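Local coordinates for Rep protein (Adeno-associated virus - 5, PDB 1M55) that probably binds the viral replication origin and nicks DNA through its metal-dependent endonuclease domain, as in rolling-circle replication, at residues D24-E36 against V48-R60. Sequence-based numbering, arbitrary orientation.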
loop_
_atom_site.group_PDB
_atom_site.type_symbol
_atom_site.label_atom_id
_atom_site.label_comp_id
_atom_site.label_asym_id
_atom_site.label_seq_id
_atom_site.Cartn_x
_atom_site.Cartn_y
_atom_site.Cartn_z
ATOM N N ASP A 24 -20.349 14.320 -4.155
ATOM C CA ASP A 24 -19.635 15.315 -3.357
ATOM C C ASP A 24 -19.036 14.751 -2.080
ATOM O O ASP A 24 -18.086 15.308 -1.534
ATOM C CB ASP A 24 -20.588 16.405 -2.890
ATOM C CG ASP A 24 -21.073 17.298 -3.995
ATOM O OD1 ASP A 24 -20.797 17.080 -5.194
ATOM O OD2 ASP A 24 -21.767 18.244 -3.614
ATOM N N SER A 25 -19.661 13.709 -1.549
ATOM C CA SER A 25 -19.204 13.113 -0.301
ATOM C C SER A 25 -17.743 12.656 -0.333
ATOM O O SER A 25 -17.067 12.666 0.697
ATOM C CB SER A 25 -20.122 11.956 0.083
ATOM O OG SER A 25 -19.978 10.883 -0.827
ATOM N N PHE A 26 -17.253 12.278 -1.512
ATOM C CA PHE A 26 -15.865 11.836 -1.640
ATOM C C PHE A 26 -14.919 13.008 -1.381
ATOM O O PHE A 26 -14.016 12.915 -0.543
ATOM C CB PHE A 26 -15.604 11.241 -3.027
ATOM C CG PHE A 26 -14.187 10.763 -3.224
ATOM C CD1 PHE A 26 -13.774 9.540 -2.699
ATOM C CD2 PHE A 26 -13.261 11.551 -3.899
ATOM C CE1 PHE A 26 -12.450 9.109 -2.842
ATOM C CE2 PHE A 26 -11.935 11.129 -4.047
ATOM C CZ PHE A 26 -11.533 9.906 -3.515
ATOM N N VAL A 27 -15.126 14.111 -2.103
ATOM C CA VAL A 27 -14.295 15.302 -1.925
ATOM C C VAL A 27 -14.392 15.809 -0.482
ATOM O O VAL A 27 -13.380 16.162 0.132
ATOM C CB VAL A 27 -14.696 16.430 -2.908
ATOM C CG1 VAL A 27 -13.963 17.712 -2.573
ATOM C CG2 VAL A 27 -14.355 16.022 -4.331
ATOM N N ASP A 28 -15.602 15.801 0.074
ATOM C CA ASP A 28 -15.804 16.259 1.445
ATOM C C ASP A 28 -15.002 15.408 2.421
ATOM O O ASP A 28 -14.363 15.938 3.335
ATOM C CB ASP A 28 -17.289 16.232 1.817
ATOM C CG ASP A 28 -18.108 17.256 1.038
ATOM O OD1 ASP A 28 -17.513 18.180 0.436
ATOM O OD2 ASP A 28 -19.351 17.135 1.031
ATOM N N TRP A 29 -15.007 14.097 2.202
ATOM C CA TRP A 29 -14.274 13.168 3.058
ATOM C C TRP A 29 -12.760 13.395 2.999
ATOM O O TRP A 29 -12.129 13.685 4.021
ATOM C CB TRP A 29 -14.607 11.721 2.670
ATOM C CG TRP A 29 -13.708 10.683 3.282
ATOM C CD1 TRP A 29 -13.286 10.613 4.585
ATOM C CD2 TRP A 29 -13.111 9.568 2.608
ATOM N NE1 TRP A 29 -12.464 9.525 4.757
ATOM C CE2 TRP A 29 -12.338 8.867 3.562
ATOM C CE3 TRP A 29 -13.152 9.094 1.290
ATOM C CZ2 TRP A 29 -11.613 7.718 3.235
ATOM C CZ3 TRP A 29 -12.430 7.952 0.967
ATOM C CH2 TRP A 29 -11.670 7.277 1.939
ATOM N N VAL A 30 -12.185 13.311 1.802
ATOM C CA VAL A 30 -10.739 13.474 1.648
ATOM C C VAL A 30 -10.228 14.858 2.012
ATOM O O VAL A 30 -9.079 15.005 2.417
ATOM C CB VAL A 30 -10.256 13.099 0.224
ATOM C CG1 VAL A 30 -10.732 11.702 -0.137
ATOM C CG2 VAL A 30 -10.726 14.124 -0.803
ATOM N N THR A 31 -11.083 15.867 1.871
ATOM C CA THR A 31 -10.710 17.242 2.193
ATOM C C THR A 31 -10.763 17.506 3.701
ATOM O O THR A 31 -9.977 18.301 4.216
ATOM C CB THR A 31 -11.648 18.258 1.476
ATOM O OG1 THR A 31 -11.513 18.119 0.057
ATOM C CG2 THR A 31 -11.313 19.693 1.866
ATOM N N GLY A 32 -11.663 16.823 4.404
ATOM C CA GLY A 32 -11.817 17.047 5.835
ATOM C C GLY A 32 -10.987 16.237 6.816
ATOM O O GLY A 32 -10.989 16.529 8.013
ATOM N N GLN A 33 -10.296 15.211 6.340
ATOM C CA GLN A 33 -9.492 14.381 7.231
ATOM C C GLN A 33 -8.141 15.012 7.574
ATOM O O GLN A 33 -7.322 15.269 6.691
ATOM C CB GLN A 33 -9.283 12.997 6.614
ATOM C CG GLN A 33 -8.431 12.057 7.452
ATOM C CD GLN A 33 -9.105 11.662 8.740
ATOM O OE1 GLN A 33 -10.174 11.061 8.726
ATOM N NE2 GLN A 33 -8.487 11.997 9.863
ATOM N N ILE A 34 -7.899 15.234 8.861
ATOM C CA ILE A 34 -6.639 15.820 9.315
ATOM C C ILE A 34 -5.721 14.699 9.800
ATOM O O ILE A 34 -6.142 13.831 10.571
ATOM C CB ILE A 34 -6.852 16.804 10.500
ATOM C CG1 ILE A 34 -7.889 17.872 10.144
ATOM C CG2 ILE A 34 -5.525 17.457 10.889
ATOM C CD1 ILE A 34 -7.441 18.852 9.094
ATOM N N TRP A 35 -4.482 14.702 9.325
ATOM C CA TRP A 35 -3.500 13.706 9.731
ATOM C C TRP A 35 -2.449 14.364 10.610
ATOM O O TRP A 35 -2.134 15.542 10.430
ATOM C CB TRP A 35 -2.810 13.086 8.511
ATOM C CG TRP A 35 -3.664 12.112 7.774
ATOM C CD1 TRP A 35 -4.629 12.398 6.850
ATOM C CD2 TRP A 35 -3.644 10.687 7.908
ATOM N NE1 TRP A 35 -5.212 11.238 6.405
ATOM C CE2 TRP A 35 -4.627 10.172 7.037
ATOM C CE3 TRP A 35 -2.884 9.791 8.682
ATOM C CZ2 TRP A 35 -4.877 8.801 6.915
ATOM C CZ3 TRP A 35 -3.131 8.426 8.561
ATOM C CH2 TRP A 35 -4.119 7.946 7.682
ATOM N N GLU A 36 -1.927 13.607 11.566
ATOM C CA GLU A 36 -0.886 14.094 12.464
ATOM C C GLU A 36 0.192 13.025 12.527
ATOM O O GLU A 36 -0.101 11.829 12.435
ATOM C CB GLU A 36 -1.433 14.346 13.870
ATOM C CG GLU A 36 -2.422 15.500 13.961
ATOM C CD GLU A 36 -2.826 15.827 15.392
ATOM O OE1 GLU A 36 -3.261 16.975 15.636
ATOM O OE2 GLU A 36 -2.711 14.944 16.272
ATOM N N VAL A 48 3.691 15.548 3.017
ATOM C CA VAL A 48 2.705 14.473 2.938
ATOM C C VAL A 48 1.408 15.042 2.357
ATOM O O VAL A 48 0.900 16.059 2.839
ATOM C CB VAL A 48 2.423 13.868 4.332
ATOM C CG1 VAL A 48 1.334 12.806 4.240
ATOM C CG2 VAL A 48 3.704 13.268 4.915
ATOM N N GLU A 49 0.892 14.400 1.315
ATOM C CA GLU A 49 -0.342 14.838 0.667
ATOM C C GLU A 49 -1.516 14.167 1.380
ATOM O O GLU A 49 -1.892 13.039 1.059
ATOM C CB GLU A 49 -0.314 14.465 -0.817
ATOM C CG GLU A 49 0.885 15.035 -1.582
ATOM C CD GLU A 49 0.980 16.552 -1.511
ATOM O OE1 GLU A 49 -0.068 17.227 -1.406
ATOM O OE2 GLU A 49 2.113 17.073 -1.565
ATOM N N GLN A 50 -2.115 14.890 2.323
ATOM C CA GLN A 50 -3.205 14.354 3.132
ATOM C C GLN A 50 -4.464 13.820 2.442
ATOM O O GLN A 50 -4.969 12.759 2.828
ATOM C CB GLN A 50 -3.544 15.317 4.274
ATOM C CG GLN A 50 -2.409 15.446 5.295
ATOM C CD GLN A 50 -2.748 16.363 6.461
ATOM O OE1 GLN A 50 -3.841 16.285 7.032
ATOM N NE2 GLN A 50 -1.807 17.223 6.833
ATOM N N PRO A 51 -4.985 14.519 1.414
ATOM C CA PRO A 51 -6.190 13.997 0.755
ATOM C C PRO A 51 -5.939 12.613 0.154
ATOM O O PRO A 51 -6.752 11.695 0.311
ATOM C CB PRO A 51 -6.464 15.040 -0.329
ATOM C CG PRO A 51 -5.965 16.303 0.299
ATOM C CD PRO A 51 -4.649 15.859 0.901
ATOM N N GLN A 52 -4.794 12.457 -0.506
ATOM C CA GLN A 52 -4.431 11.181 -1.111
ATOM C C GLN A 52 -4.161 10.131 -0.032
ATOM O O GLN A 52 -4.537 8.967 -0.182
ATOM C CB GLN A 52 -3.213 11.342 -2.023
ATOM C CG GLN A 52 -3.505 12.061 -3.342
ATOM C CD GLN A 52 -3.506 13.581 -3.233
ATOM O OE1 GLN A 52 -3.285 14.152 -2.165
ATOM N NE2 GLN A 52 -3.753 14.242 -4.355
ATOM N N LEU A 53 -3.519 10.543 1.057
ATOM C CA LEU A 53 -3.229 9.632 2.163
ATOM C C LEU A 53 -4.533 9.114 2.779
ATOM O O LEU A 53 -4.631 7.949 3.167
ATOM C CB LEU A 53 -2.384 10.334 3.227
ATOM C CG LEU A 53 -2.082 9.562 4.513
ATOM C CD1 LEU A 53 -1.414 8.220 4.213
ATOM C CD2 LEU A 53 -1.204 10.422 5.411
ATOM N N THR A 54 -5.535 9.983 2.850
ATOM C CA THR A 54 -6.831 9.610 3.403
ATOM C C THR A 54 -7.445 8.471 2.586
ATOM O O THR A 54 -7.935 7.485 3.150
ATOM C CB THR A 54 -7.771 10.839 3.461
ATOM O OG1 THR A 54 -7.217 11.805 4.368
ATOM C CG2 THR A 54 -9.166 10.444 3.929
ATOM N N VAL A 55 -7.390 8.585 1.263
ATOM C CA VAL A 55 -7.921 7.533 0.396
ATOM C C VAL A 55 -7.063 6.277 0.550
ATOM O O VAL A 55 -7.586 5.166 0.681
ATOM C CB VAL A 55 -7.895 7.943 -1.099
ATOM C CG1 VAL A 55 -8.482 6.830 -1.958
ATOM C CG2 VAL A 55 -8.671 9.215 -1.311
ATOM N N ALA A 56 -5.746 6.469 0.560
ATOM C CA ALA A 56 -4.794 5.369 0.677
ATOM C C ALA A 56 -4.998 4.515 1.926
ATOM O O ALA A 56 -5.001 3.282 1.843
ATOM C CB ALA A 56 -3.372 5.902 0.635
ATOM N N ASP A 57 -5.181 5.155 3.078
ATOM C CA ASP A 57 -5.373 4.394 4.310
ATOM C C ASP A 57 -6.654 3.575 4.271
ATOM O O ASP A 57 -6.680 2.442 4.759
ATOM C CB ASP A 57 -5.382 5.297 5.545
ATOM C CG ASP A 57 -5.383 4.500 6.847
ATOM O OD1 ASP A 57 -4.443 3.705 7.067
ATOM O OD2 ASP A 57 -6.335 4.651 7.638
ATOM N N ARG A 58 -7.717 4.143 3.705
ATOM C CA ARG A 58 -8.976 3.418 3.626
ATOM C C ARG A 58 -8.807 2.218 2.700
ATOM O O ARG A 58 -9.280 1.118 3.006
ATOM C CB ARG A 58 -10.110 4.322 3.145
ATOM C CG ARG A 58 -11.497 3.673 3.210
ATOM C CD ARG A 58 -11.841 3.171 4.619
ATOM N NE ARG A 58 -11.696 4.213 5.633
ATOM C CZ ARG A 58 -12.598 5.156 5.882
ATOM N NH1 ARG A 58 -13.739 5.196 5.200
ATOM N NH2 ARG A 58 -12.337 6.095 6.783
ATOM N N ILE A 59 -8.111 2.417 1.583
ATOM C CA ILE A 59 -7.863 1.327 0.642
ATOM C C ILE A 59 -7.075 0.230 1.359
ATOM O O ILE A 59 -7.425 -0.950 1.282
ATOM C CB ILE A 59 -7.048 1.809 -0.587
ATOM C CG1 ILE A 59 -7.913 2.695 -1.482
ATOM C CG2 ILE A 59 -6.510 0.616 -1.386
ATOM C CD1 ILE A 59 -7.152 3.282 -2.664
ATOM N N ARG A 60 -6.017 0.628 2.061
ATOM C CA ARG A 60 -5.179 -0.315 2.788
ATOM C C ARG A 60 -5.984 -1.171 3.761
ATOM O O ARG A 60 -5.882 -2.403 3.745
ATOM C CB ARG A 60 -4.080 0.424 3.554
ATOM C CG ARG A 60 -3.256 -0.493 4.425
ATOM C CD ARG A 60 -2.401 0.280 5.389
ATOM N NE ARG A 60 -3.165 0.992 6.415
ATOM C CZ ARG A 60 -3.406 0.516 7.635
ATOM N NH1 ARG A 60 -2.965 -0.689 7.987
ATOM N NH2 ARG A 60 -3.993 1.287 8.538
#
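The indoles of W29, from helix 24-32, and W35, from the extended loop after it, both pack on the start of helix 50-71, a helix laid against the central antiparallel sheet of the Rep catalytic domain, consistent with the fold of rolling-circle nucleases. On W35, L53 CD2 sits 3.7 Å from the centroid of the five-membered ring and 20° off its normal, a CH-pi contact; T54 OG1 and D57 CB lie at the ring's edge. On W29, the T54 methyl CG2 and V30 CG1 lie over the ring near its rim, and R58 CB meets the edge. R58 then bends at chi2 and chi3, bringing its guanidinium face over W29 CZ2, with the two planes 35° apart.

Two hydrogen bonds hold the loop at W35. W35 NE1 donates to T54 OG1 (2.9 Å), nearly within the indole plane, while W35 N reaches Q50 OE1 from above its carbonyl plane. T54 OG1 stands beside its own backbone N, a torsion that lets it also donate to Q50 O, so one hydroxyl links indole and helix turn.

The helical segments meet at 107°, their axes 8.1 Å apart at closest. L53 touches both W35 and F81 of the sheet, which Q52 and A56 also meet. Between the helices, V30 CG1 presses on V55 CG2 at 3.4 Å, tighter than usual van der Waals contact.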